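Local coordinates for protein beta subunit of photoactivated adenylyl cyclase (Beggiatoa sp. PS, PDB 5M27) that probably makes cyclic AMP from ATP in response to blue light, joining a flavin-binding BLUF sensor to a class III adenylyl cyclase domain, at residues L43-G48 with N100-S105; P149-K154 with H255-N260; I155-D160 with V206-T211. All blocks are in the same frame, centred on the assembly; numbering follows the deposited sequence.

Contact 1 of 3, residues L43-G48 with N100-S105; sequences LLYLQG and NLNENS
Asn100 lies over one face of the Tyr45 ring: its CA sits 3.8 Å above the ring plane as a CH-pi contact offset toward the rim, and its amide spreads over the hydroxyl end, with CG 3.2 Å from Tyr45 CZ. This is the end of the parallel pairing of strands 40-46 and 97-100 in the sheet of the BLUF domain, where the second strand runs out into the loop before helix 110-128. Ring and amide planes are stacked, 29° apart; Tyr45 OH and Asn100 ND2 are close, but their angle is too poor for a hydrogen bond. Water 1 stands at the ring edge, in plane, and Asn102 ND2 comes in obliquely. Leu101 N still bonds to Tyr45 O (3.0 Å). Tyr45 holds CG between its backbone N and carbonyl carbon (chi1 54°), which turns the ring under Asn100. On the other side of the sheet Leu44 CD1 meets Leu101 CD1 at 3.6 Å, and Leu115 and Ile112 of the second subunit pack on this pair. Asn102 folds back on the strand end: its ND2 donates to Asn100 OD1 in that carbonyl's plane, which fixes the stacked amide. Its OD1 takes Gln47 N on a lone pair at 2.9 Å, almost straight (173°), while water 1 accepts from both Asn102 ND2 and Gly48 N.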
# COMPACT_ATOMS: atom_id res chain seq x y z
N LEU B 43 -27.12 -12.11 10.12
CA LEU B 43 -26.38 -11.01 10.73
C LEU B 43 -25.77 -11.51 12.04
O LEU B 43 -26.49 -11.99 12.92
CB LEU B 43 -27.30 -9.81 10.98
CG LEU B 43 -26.70 -8.62 11.72
CD1 LEU B 43 -25.70 -7.87 10.84
CD2 LEU B 43 -27.82 -7.69 12.19
N LEU B 44 -24.44 -11.45 12.15
CA LEU B 44 -23.75 -11.74 13.40
C LEU B 44 -23.21 -10.45 13.98
O LEU B 44 -22.98 -9.48 13.25
CB LEU B 44 -22.58 -12.72 13.22
CG LEU B 44 -22.62 -14.03 12.44
CD1 LEU B 44 -21.56 -15.00 12.97
CD2 LEU B 44 -23.93 -14.66 12.59
N TYR B 45 -22.97 -10.44 15.28
CA TYR B 45 -22.15 -9.36 15.82
C TYR B 45 -21.24 -9.88 16.93
O TYR B 45 -21.54 -10.85 17.62
CB TYR B 45 -22.99 -8.14 16.28
CG TYR B 45 -24.12 -8.35 17.27
CD1 TYR B 45 -25.33 -8.91 16.88
CD2 TYR B 45 -24.00 -7.89 18.59
CE1 TYR B 45 -26.38 -9.05 17.77
CE2 TYR B 45 -25.04 -8.03 19.49
CZ TYR B 45 -26.23 -8.61 19.08
OH TYR B 45 -27.27 -8.76 19.98
N LEU B 46 -20.09 -9.22 17.05
CA LEU B 46 -19.01 -9.68 17.90
C LEU B 46 -18.05 -8.53 18.17
O LEU B 46 -17.47 -7.96 17.24
CB LEU B 46 -18.28 -10.86 17.24
CG LEU B 46 -17.06 -11.44 17.96
CD1 LEU B 46 -17.41 -11.89 19.38
CD2 LEU B 46 -16.47 -12.59 17.16
N GLN B 47 -17.90 -8.18 19.45
CA GLN B 47 -16.96 -7.16 19.90
C GLN B 47 -17.05 -5.90 19.04
O GLN B 47 -16.05 -5.39 18.54
CB GLN B 47 -15.53 -7.69 19.92
CG GLN B 47 -15.18 -8.37 21.22
CD GLN B 47 -13.94 -9.22 21.11
OE1 GLN B 47 -12.85 -8.71 20.84
NE2 GLN B 47 -14.10 -10.53 21.29
N GLY B 48 -18.27 -5.42 18.84
CA GLY B 48 -18.46 -4.13 18.20
C GLY B 48 -18.36 -4.11 16.69
O GLY B 48 -18.22 -3.03 16.12
N ASN B 100 -25.95 -13.23 18.18
CA ASN B 100 -25.10 -12.44 19.07
C ASN B 100 -23.96 -13.34 19.52
O ASN B 100 -24.12 -14.12 20.47
CB ASN B 100 -25.90 -11.89 20.24
CG ASN B 100 -25.12 -10.89 21.03
OD1 ASN B 100 -23.91 -10.72 20.84
ND2 ASN B 100 -25.82 -10.18 21.92
N LEU B 101 -22.81 -13.24 18.85
CA LEU B 101 -21.69 -14.11 19.20
C LEU B 101 -21.06 -13.74 20.53
O LEU B 101 -20.40 -14.59 21.14
CB LEU B 101 -20.62 -14.09 18.11
CG LEU B 101 -20.82 -15.08 16.97
CD1 LEU B 101 -19.66 -14.96 16.01
CD2 LEU B 101 -20.95 -16.52 17.50
N ASN B 102 -21.23 -12.50 20.99
CA ASN B 102 -20.82 -12.17 22.35
C ASN B 102 -21.51 -13.06 23.37
O ASN B 102 -20.95 -13.31 24.45
CB ASN B 102 -21.11 -10.70 22.65
CG ASN B 102 -20.52 -9.76 21.63
OD1 ASN B 102 -19.31 -9.64 21.50
ND2 ASN B 102 -21.39 -9.07 20.91
N GLU B 103 -22.72 -13.54 23.06
CA GLU B 103 -23.50 -14.32 24.02
C GLU B 103 -23.08 -15.78 24.08
O GLU B 103 -23.32 -16.43 25.10
CB GLU B 103 -24.99 -14.25 23.67
CG GLU B 103 -25.58 -12.86 23.63
CD GLU B 103 -25.97 -12.32 25.00
OE1 GLU B 103 -25.14 -12.39 25.93
OE2 GLU B 103 -27.10 -11.81 25.13
N ASN B 104 -22.48 -16.31 23.02
CA ASN B 104 -22.15 -17.73 22.96
C ASN B 104 -20.87 -17.99 23.75
O ASN B 104 -19.79 -17.54 23.36
CB ASN B 104 -22.00 -18.18 21.51
CG ASN B 104 -21.79 -19.68 21.38
OD1 ASN B 104 -21.18 -20.32 22.24
ND2 ASN B 104 -22.32 -20.24 20.30
N SER B 105 -21.00 -18.72 24.85
CA SER B 105 -19.84 -19.15 25.63
C SER B 105 -19.65 -20.66 25.58
O SER B 105 -18.93 -21.22 26.41
CB SER B 105 -19.97 -18.67 27.08
OG SER B 105 -21.22 -19.05 27.62
O HOH W 1 -20.83 -6.27 20.20

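Contact 2 of 3, residues P149-K154 with H255-N260; sequences PQLVEK and HVIEGN
Two antiparallel hydrogen-bonded pairs, Gln150 with Glu258 and Val152 with Val256, each close with two backbone bonds; that from Val152 N to Val256 O is 2.8 Å long and nearly straight. The apolar contacts fall on both faces. On one, Leu151, with CG anti to its own N (chi1 -163°), splits its methyls between two partners: CD1 reaches His255 CB (3.6 Å), and CD2 touches Ile257 CG1, the side chains of Leu151 and Ile257 crossing at about a right angle. Beside it Pro149 CB presses on Ile257 CG2 at 3.6 Å. Val173, Val176 and Val177 of the second subunit pack on Leu151, Ile257 and Pro149, so this end of the central sheet of the class III cyclase catalytic domain, where strands 150-161 and 247-258 pair, is part of the dimer interface. At Gly259, where the chain turns a corner, a side chain would run into Pro149 CB. On the opposite face Val152 CG2 and Val256 CG2 meet at 3.9 Å. Of the charged groups, Lys154 and Glu258 meet on this valine side. Lys154 bends at chi2 (-73°), lays CG on Val256 CG2 (3.8 Å) and brings CE to 3.7 Å from Glu258 OE1; NZ stops 4.1 Å from the same oxygen, beyond a salt bridge, and forms a long, weak ion pair with Glu197. An alanine in place of Lys154 would probably leave the Glu258 carboxylate without its nearby positive charge and bare the CG2 methyl of Val256. On the Leu151 face Glu153 lies side by side with His255, and its OE1 is salt-bridged to Lys212.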
# COMPACT_ATOMS: atom_id res chain seq x y z
N PRO B 149 -5.36 -4.19 -15.58
CA PRO B 149 -5.18 -2.74 -15.64
C PRO B 149 -5.81 -2.17 -16.90
O PRO B 149 -5.87 -2.83 -17.94
CB PRO B 149 -3.66 -2.57 -15.62
CG PRO B 149 -3.17 -3.77 -14.88
CD PRO B 149 -4.09 -4.89 -15.33
N GLN B 150 -6.29 -0.95 -16.80
CA GLN B 150 -6.98 -0.29 -17.89
C GLN B 150 -6.23 0.99 -18.25
O GLN B 150 -5.72 1.69 -17.37
CB GLN B 150 -8.41 0.03 -17.50
CG GLN B 150 -9.32 -1.18 -17.40
CD GLN B 150 -9.82 -1.63 -18.75
OE1 GLN B 150 -10.15 -0.81 -19.61
NE2 GLN B 150 -9.90 -2.96 -18.95
N LEU B 151 -6.16 1.28 -19.54
CA LEU B 151 -5.71 2.58 -19.99
C LEU B 151 -6.82 3.58 -19.75
O LEU B 151 -7.93 3.40 -20.27
CB LEU B 151 -5.34 2.51 -21.47
CG LEU B 151 -4.49 3.59 -22.12
CD1 LEU B 151 -5.28 4.91 -22.19
CD2 LEU B 151 -3.17 3.74 -21.43
N VAL B 152 -6.55 4.64 -18.99
CA VAL B 152 -7.54 5.66 -18.69
C VAL B 152 -6.92 7.03 -18.91
O VAL B 152 -5.70 7.21 -18.79
CB VAL B 152 -8.09 5.54 -17.25
CG1 VAL B 152 -8.86 4.22 -17.09
CG2 VAL B 152 -6.97 5.61 -16.25
N GLU B 153 -7.77 8.01 -19.21
CA GLU B 153 -7.34 9.39 -19.34
C GLU B 153 -7.44 10.07 -17.98
O GLU B 153 -8.52 10.11 -17.37
CB GLU B 153 -8.20 10.09 -20.39
CG GLU B 153 -8.10 9.44 -21.77
CD GLU B 153 -9.26 9.78 -22.68
OE1 GLU B 153 -10.37 9.23 -22.50
OE2 GLU B 153 -9.06 10.61 -23.58
N LYS B 154 -6.32 10.60 -17.48
CA LYS B 154 -6.29 11.13 -16.12
C LYS B 154 -5.56 12.46 -16.07
O LYS B 154 -4.60 12.72 -16.81
CB LYS B 154 -5.62 10.18 -15.12
CG LYS B 154 -6.39 8.95 -14.77
CD LYS B 154 -7.58 9.25 -13.88
CE LYS B 154 -8.03 7.96 -13.13
NZ LYS B 154 -9.31 8.20 -12.41
N HIS B 255 -2.75 9.75 -21.09
CA HIS B 255 -3.09 8.34 -20.95
C HIS B 255 -2.20 7.71 -19.88
O HIS B 255 -0.98 7.83 -19.94
CB HIS B 255 -2.88 7.59 -22.26
CG HIS B 255 -3.67 8.13 -23.42
ND1 HIS B 255 -4.58 9.15 -23.30
CD2 HIS B 255 -3.67 7.77 -24.72
CE1 HIS B 255 -5.13 9.39 -24.48
NE2 HIS B 255 -4.60 8.56 -25.36
N VAL B 256 -2.81 7.02 -18.92
CA VAL B 256 -2.05 6.24 -17.95
C VAL B 256 -2.71 4.89 -17.79
O VAL B 256 -3.93 4.75 -17.92
CB VAL B 256 -1.93 6.92 -16.57
CG1 VAL B 256 -1.19 8.25 -16.69
CG2 VAL B 256 -3.33 7.07 -15.92
N ILE B 257 -1.90 3.90 -17.50
CA ILE B 257 -2.38 2.57 -17.18
C ILE B 257 -2.60 2.50 -15.68
O ILE B 257 -1.66 2.67 -14.90
CB ILE B 257 -1.39 1.50 -17.63
CG1 ILE B 257 -1.09 1.66 -19.13
CG2 ILE B 257 -1.90 0.11 -17.27
CD1 ILE B 257 0.12 0.84 -19.54
N GLU B 258 -3.82 2.20 -15.28
CA GLU B 258 -4.21 2.18 -13.89
C GLU B 258 -4.52 0.75 -13.50
O GLU B 258 -5.36 0.10 -14.13
CB GLU B 258 -5.41 3.10 -13.66
CG GLU B 258 -6.11 2.91 -12.34
CD GLU B 258 -7.03 4.09 -12.04
OE1 GLU B 258 -7.99 4.31 -12.80
OE2 GLU B 258 -6.76 4.81 -11.05
N GLY B 259 -3.85 0.24 -12.47
CA GLY B 259 -4.26 -1.05 -11.97
C GLY B 259 -3.33 -1.60 -10.91
O GLY B 259 -2.43 -0.91 -10.41
N ASN B 260 -3.62 -2.86 -10.55
CA ASN B 260 -2.83 -3.62 -9.59
C ASN B 260 -1.64 -4.25 -10.29
O ASN B 260 -1.79 -4.92 -11.32
CB ASN B 260 -3.69 -4.69 -8.93
CG ASN B 260 -4.91 -4.12 -8.28
OD1 ASN B 260 -5.96 -3.99 -8.90
ND2 ASN B 260 -4.78 -3.72 -7.04

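Contact 3 of 3, residues I155-D160 with V206-T211; sequences IIFFSD and VMASFT. With CA (calcium ion), chain L.
Met207 lies across the Phe158 ring, and its extended side chain meets it atom by atom. CB touches the rim at Phe158 CE1 (3.7 Å); CG, anti to the backbone N (chi1 -177°), comes over the face, 3.5 Å from Phe158 CZ, its line to the ring centroid 29° off the normal, a CH-pi contact. SD follows obliquely, 4.8 Å from the ring centroid, as a Met-aromatic contact, and CE passes beyond the rim, 4.6 Å from Phe158 CE2. Helix 274-285 packs on this side of the sheet, with Val276 on Met207 and Ala279 and Ala280 on Phe158. The two residues form a non-hydrogen-bonded pair of antiparallel strands 150-161 and 205-211, in the core sheet of the cyclase domain. The hydrogen-bonded pairs of the two strands, Ile155 with Phe210, Phe157 with Ala208 and Ser159 with Val206, supply six backbone bonds. Their side chains fill the other face beneath helices 173-193 and 215-235: Phe157 CB rests on Ala208 CB and meets the edge of the Phe210 ring at CE1 (4.0 Å). Ser159 OG, which touches Val206 CB there, is hydrogen-bonded to Tyr183 OH. Where strand 150-161 leaves this pairing, Asp160 OD2 binds the calcium ion at 2.6 Å; Asp204 OD2, the backbone O of Ile161 and water 2 are further ligands, an arrangement consistent with the two-aspartate metal site of class III cyclases. Asp160 OD1 makes a salt bridge with Arg287. Metal and guanidinium thus take different oxygens of one carboxylate, which fixes its rotation at the end of a largely apolar strand pair.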
# COMPACT_ATOMS: atom_id res chain seq x y z
N ILE B 155 -6.00 13.29 -15.16
CA ILE B 155 -5.21 14.45 -14.77
C ILE B 155 -4.40 14.01 -13.56
O ILE B 155 -4.98 13.51 -12.58
CB ILE B 155 -6.09 15.66 -14.47
CG1 ILE B 155 -6.61 16.26 -15.78
CG2 ILE B 155 -5.33 16.71 -13.62
CD1 ILE B 155 -7.77 17.21 -15.63
N ILE B 156 -3.09 14.15 -13.63
CA ILE B 156 -2.22 13.80 -12.51
C ILE B 156 -1.91 15.06 -11.69
O ILE B 156 -1.59 16.11 -12.26
CB ILE B 156 -0.94 13.11 -12.99
CG1 ILE B 156 -1.32 11.90 -13.87
CG2 ILE B 156 -0.03 12.71 -11.78
CD1 ILE B 156 -2.22 10.88 -13.15
N PHE B 157 -2.01 14.94 -10.38
CA PHE B 157 -1.75 16.02 -9.42
C PHE B 157 -0.53 15.62 -8.61
O PHE B 157 -0.47 14.49 -8.10
CB PHE B 157 -2.97 16.22 -8.51
CG PHE B 157 -2.76 17.14 -7.30
CD1 PHE B 157 -2.06 16.71 -6.17
CD2 PHE B 157 -3.40 18.37 -7.25
CE1 PHE B 157 -1.91 17.54 -5.06
CE2 PHE B 157 -3.26 19.23 -6.11
CZ PHE B 157 -2.51 18.80 -5.03
N PHE B 158 0.45 16.53 -8.53
CA PHE B 158 1.60 16.39 -7.64
C PHE B 158 1.79 17.67 -6.84
O PHE B 158 1.81 18.77 -7.42
CB PHE B 158 2.89 16.11 -8.42
CG PHE B 158 3.28 14.67 -8.43
CD1 PHE B 158 3.78 14.09 -7.30
CD2 PHE B 158 3.15 13.91 -9.58
CE1 PHE B 158 4.13 12.76 -7.29
CE2 PHE B 158 3.52 12.57 -9.59
CZ PHE B 158 4.01 12.00 -8.44
N SER B 159 1.97 17.54 -5.53
CA SER B 159 2.30 18.68 -4.68
C SER B 159 3.32 18.24 -3.64
O SER B 159 3.38 17.06 -3.27
CB SER B 159 1.06 19.28 -3.98
OG SER B 159 0.57 18.46 -2.93
N ASP B 160 4.13 19.19 -3.18
CA ASP B 160 5.02 18.86 -2.07
C ASP B 160 5.40 20.14 -1.33
O ASP B 160 5.11 21.26 -1.77
CB ASP B 160 6.26 18.07 -2.55
CG ASP B 160 7.42 18.95 -2.96
OD1 ASP B 160 7.18 20.03 -3.52
OD2 ASP B 160 8.59 18.55 -2.75
N VAL B 206 2.54 14.55 -2.40
CA VAL B 206 1.20 14.01 -2.52
C VAL B 206 0.94 13.79 -4.01
O VAL B 206 1.06 14.74 -4.81
CB VAL B 206 0.15 14.95 -1.89
CG1 VAL B 206 -1.27 14.35 -1.99
CG2 VAL B 206 0.49 15.27 -0.44
N MET B 207 0.65 12.55 -4.39
CA MET B 207 0.29 12.20 -5.76
C MET B 207 -1.20 11.88 -5.79
O MET B 207 -1.68 11.15 -4.93
CB MET B 207 1.10 11.00 -6.25
CG MET B 207 0.85 10.60 -7.69
SD MET B 207 1.64 9.01 -8.12
CE MET B 207 1.02 8.73 -9.77
N ALA B 208 -1.90 12.41 -6.78
CA ALA B 208 -3.34 12.22 -6.89
C ALA B 208 -3.73 12.24 -8.36
O ALA B 208 -2.91 12.52 -9.24
CB ALA B 208 -4.11 13.29 -6.10
N SER B 209 -5.01 11.97 -8.62
CA SER B 209 -5.49 11.96 -9.99
C SER B 209 -6.92 12.46 -10.03
O SER B 209 -7.69 12.26 -9.09
CB SER B 209 -5.39 10.56 -10.62
OG SER B 209 -6.46 9.70 -10.20
N PHE B 210 -7.26 13.14 -11.13
CA PHE B 210 -8.62 13.51 -11.45
C PHE B 210 -8.99 12.94 -12.81
O PHE B 210 -8.11 12.53 -13.58
CB PHE B 210 -8.81 15.03 -11.43
CG PHE B 210 -8.54 15.68 -10.08
CD1 PHE B 210 -7.25 15.91 -9.66
CD2 PHE B 210 -9.59 16.08 -9.27
CE1 PHE B 210 -7.00 16.51 -8.44
CE2 PHE B 210 -9.35 16.71 -8.04
CZ PHE B 210 -8.06 16.92 -7.63
N THR B 211 -10.29 12.89 -13.10
CA THR B 211 -10.69 12.44 -14.43
C THR B 211 -10.60 13.59 -15.44
O THR B 211 -10.37 14.74 -15.09
CB THR B 211 -12.11 11.87 -14.43
OG1 THR B 211 -13.05 12.94 -14.31
CG2 THR B 211 -12.30 10.86 -13.31
CA CA L . 10.08 19.19 -0.75
O HOH W 2 11.18 16.83 -0.27

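Contact 1 belongs to the light-sensing domain and lies 42 to 43 Å, centre to centre, from the other two, which share strand 150-161 and one cyclase sheet. Contact 3 is the buried one, nested along the chain within the loop that contact 2 closes; they touch where Lys154 CD packs 3.3 Å from Phe210 O. Contacts 1 and 2 are partly buried and both reach the second subunit. Chemistry follows place: regular backbone pairing serves contacts 2 and 3, with charged groups among the valines in one and aromatic packing plus a metal ligand in the other, whereas at the strand end of contact 1 asparagine amides and a water take over.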